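Long-range contact in endo-1,4-beta-xylanase 1 (Hypocrea jecorina, PDB 1XYN), which hydrolyses internal 1,4-beta-xylosidic bonds in the main chain of xylan, a plant cell wall hemicellulose, releasing xylooligosaccharides and xylose: residues A[71-76]-A[119-124]. Residues are numbered along the deposited sequence; the frame is centred on the assembly and turned at random.
Sequences NPLVEY and ATFNQY
Glu75 and Gln123 sit side by side on neighbouring parallel strands, 74-79 and 119-128, of the strongly curved sheet that lines the substrate cleft in the beta-jelly-roll of family 11 xylanases. Two backbone hydrogen bonds join the strands here: Glu75 N donates to Asn122 O at 3.2 Å, almost straight, and Tyr124 N donates to Glu75 O at 3.1 Å. Glu75 therefore reaches the partner strand through both its N-H and its carbonyl, and that same carbonyl oxygen also receives a CA-H...O contact from Gln123.

On the cleft face the side chains of Glu75, the predicted nucleophile, and Gln123, a probable substrate-binding residue, point the same way. Glu75 CG lies anti to the backbone N (chi1 174°) and the chain runs on extended; OE1 at its end is 2.9 Å from Gln123 NE2, a weak bond, bent to 128° at the hydrogen. The other carboxylate oxygen, OE2, is bonded by Tyr66 OH, while Gln123 OE1 is held by Asn107 ND2. Glu75 OE1 also lies in the plane of the Phe121 ring, at its edge, 3.5 Å from CE2.

Apolar packing continues along the same side toward the start of the strand. Leu73 CG rests 3.8 Å from Phe121 CB, and Leu73 CD2 touches both Phe121 CD1 and Ala119 CB, each 3.9 Å away, with Trp68 of strand 60-70 touching both Leu73 and Phe121.

Behind the cleft face, Val74 crosses Tyr124 at about a right angle. Tyr124 OH bonds His152 O, and Val74 CG1 makes a CH-pi contact over one ring face, offset toward the rim, 3.4 Å from Tyr124 CD2.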
loop_
_atom_site.group_PDB
_atom_site.type_symbol
_atom_site.label_atom_id
_atom_site.label_comp_id
_atom_site.label_asym_id
_atom_site.label_seq_id
_atom_site.Cartn_x
_atom_site.Cartn_y
_atom_site.Cartn_z
ATOM N N ASN A 71 -11.189 -15.401 5.620
ATOM C CA ASN A 71 -10.852 -16.776 5.994
ATOM C C ASN A 71 -10.972 -17.768 4.832
ATOM O O ASN A 71 -11.850 -18.632 4.832
ATOM C CB ASN A 71 -11.714 -17.221 7.176
ATOM C CG ASN A 71 -11.108 -18.379 7.931
ATOM O OD1 ASN A 71 -9.978 -18.299 8.423
ATOM N ND2 ASN A 71 -11.859 -19.464 8.036
ATOM N N PRO A 72 -10.047 -17.698 3.858
ATOM C CA PRO A 72 -8.901 -16.787 3.743
ATOM C C PRO A 72 -9.230 -15.358 3.283
ATOM O O PRO A 72 -10.259 -15.124 2.643
ATOM C CB PRO A 72 -8.038 -17.492 2.700
ATOM C CG PRO A 72 -9.069 -18.029 1.752
ATOM C CD PRO A 72 -10.106 -18.608 2.696
ATOM N N LEU A 73 -8.328 -14.421 3.588
ATOM C CA LEU A 73 -8.489 -13.024 3.189
ATOM C C LEU A 73 -8.111 -12.920 1.709
ATOM O O LEU A 73 -6.967 -13.192 1.341
ATOM C CB LEU A 73 -7.599 -12.104 4.037
ATOM C CG LEU A 73 -7.602 -10.604 3.691
ATOM C CD1 LEU A 73 -9.000 -10.029 3.833
ATOM C CD2 LEU A 73 -6.627 -9.857 4.576
ATOM N N VAL A 74 -9.072 -12.517 0.876
ATOM C CA VAL A 74 -8.866 -12.417 -0.569
ATOM C C VAL A 74 -9.444 -11.160 -1.214
ATOM O O VAL A 74 -10.615 -10.838 -1.036
ATOM C CB VAL A 74 -9.523 -13.629 -1.309
ATOM C CG1 VAL A 74 -9.308 -13.519 -2.813
ATOM C CG2 VAL A 74 -8.982 -14.956 -0.779
ATOM N N GLU A 75 -8.632 -10.477 -2.007
ATOM C CA GLU A 75 -9.098 -9.297 -2.724
ATOM C C GLU A 75 -9.236 -9.745 -4.176
ATOM O O GLU A 75 -8.278 -10.215 -4.778
ATOM C CB GLU A 75 -8.072 -8.176 -2.620
ATOM C CG GLU A 75 -8.380 -6.942 -3.451
ATOM C CD GLU A 75 -7.341 -5.851 -3.264
ATOM O OE1 GLU A 75 -6.136 -6.159 -3.336
ATOM O OE2 GLU A 75 -7.727 -4.686 -3.027
ATOM N N TYR A 76 -10.419 -9.603 -4.750
ATOM C CA TYR A 76 -10.591 -10.033 -6.112
ATOM C C TYR A 76 -11.086 -8.946 -7.048
ATOM O O TYR A 76 -11.708 -7.980 -6.622
ATOM C CB TYR A 76 -11.489 -11.279 -6.163
ATOM C CG TYR A 76 -12.923 -11.084 -5.717
ATOM C CD1 TYR A 76 -13.875 -10.571 -6.600
ATOM C CD2 TYR A 76 -13.333 -11.407 -4.416
ATOM C CE1 TYR A 76 -15.197 -10.379 -6.206
ATOM C CE2 TYR A 76 -14.660 -11.218 -4.011
ATOM C CZ TYR A 76 -15.582 -10.700 -4.918
ATOM O OH TYR A 76 -16.895 -10.490 -4.562
ATOM N N ALA A 119 -2.401 -6.159 6.043
ATOM C CA ALA A 119 -2.127 -7.587 6.039
ATOM C C ALA A 119 -1.519 -8.066 4.731
ATOM O O ALA A 119 -1.321 -7.292 3.800
ATOM C CB ALA A 119 -3.419 -8.356 6.311
ATOM N N THR A 120 -1.203 -9.356 4.692
ATOM C CA THR A 120 -0.640 -9.997 3.512
ATOM C C THR A 120 -1.732 -10.940 3.045
ATOM O O THR A 120 -2.264 -11.715 3.836
ATOM C CB THR A 120 0.640 -10.773 3.857
ATOM O OG1 THR A 120 1.657 -9.844 4.251
ATOM C CG2 THR A 120 1.135 -11.576 2.658
ATOM N N PHE A 121 -2.065 -10.876 1.763
ATOM C CA PHE A 121 -3.140 -11.696 1.227
ATOM C C PHE A 121 -2.972 -11.855 -0.276
ATOM O O PHE A 121 -2.184 -11.150 -0.894
ATOM C CB PHE A 121 -4.466 -10.990 1.515
ATOM C CG PHE A 121 -4.474 -9.537 1.099
ATOM C CD1 PHE A 121 -4.035 -8.549 1.975
ATOM C CD2 PHE A 121 -4.869 -9.165 -0.185
ATOM C CE1 PHE A 121 -3.981 -7.221 1.579
ATOM C CE2 PHE A 121 -4.820 -7.834 -0.593
ATOM C CZ PHE A 121 -4.375 -6.862 0.288
ATOM N N ASN A 122 -3.749 -12.746 -0.870
ATOM C CA ASN A 122 -3.666 -12.976 -2.306
ATOM C C ASN A 122 -4.754 -12.218 -3.068
ATOM O O ASN A 122 -5.726 -11.744 -2.484
ATOM C CB ASN A 122 -3.770 -14.477 -2.593
ATOM C CG ASN A 122 -2.639 -15.270 -1.959
ATOM O OD1 ASN A 122 -1.510 -15.254 -2.443
ATOM N ND2 ASN A 122 -2.931 -15.939 -0.847
ATOM N N GLN A 123 -4.572 -12.096 -4.377
ATOM C CA GLN A 123 -5.534 -11.424 -5.236
ATOM C C GLN A 123 -5.916 -12.390 -6.347
ATOM O O GLN A 123 -5.047 -13.047 -6.919
ATOM C CB GLN A 123 -4.916 -10.187 -5.898
ATOM C CG GLN A 123 -4.447 -9.083 -4.977
ATOM C CD GLN A 123 -3.938 -7.879 -5.762
ATOM O OE1 GLN A 123 -2.837 -7.905 -6.304
ATOM N NE2 GLN A 123 -4.755 -6.835 -5.851
ATOM N N TYR A 124 -7.208 -12.496 -6.640
ATOM C CA TYR A 124 -7.673 -13.351 -7.728
ATOM C C TYR A 124 -8.228 -12.377 -8.756
ATOM O O TYR A 124 -9.248 -11.735 -8.531
ATOM C CB TYR A 124 -8.769 -14.307 -7.265
ATOM C CG TYR A 124 -8.377 -15.218 -6.124
ATOM C CD1 TYR A 124 -7.037 -15.446 -5.800
ATOM C CD2 TYR A 124 -9.353 -15.844 -5.355
ATOM C CE1 TYR A 124 -6.684 -16.271 -4.737
ATOM C CE2 TYR A 124 -9.010 -16.663 -4.295
ATOM C CZ TYR A 124 -7.682 -16.874 -3.989
ATOM O OH TYR A 124 -7.369 -17.691 -2.929
#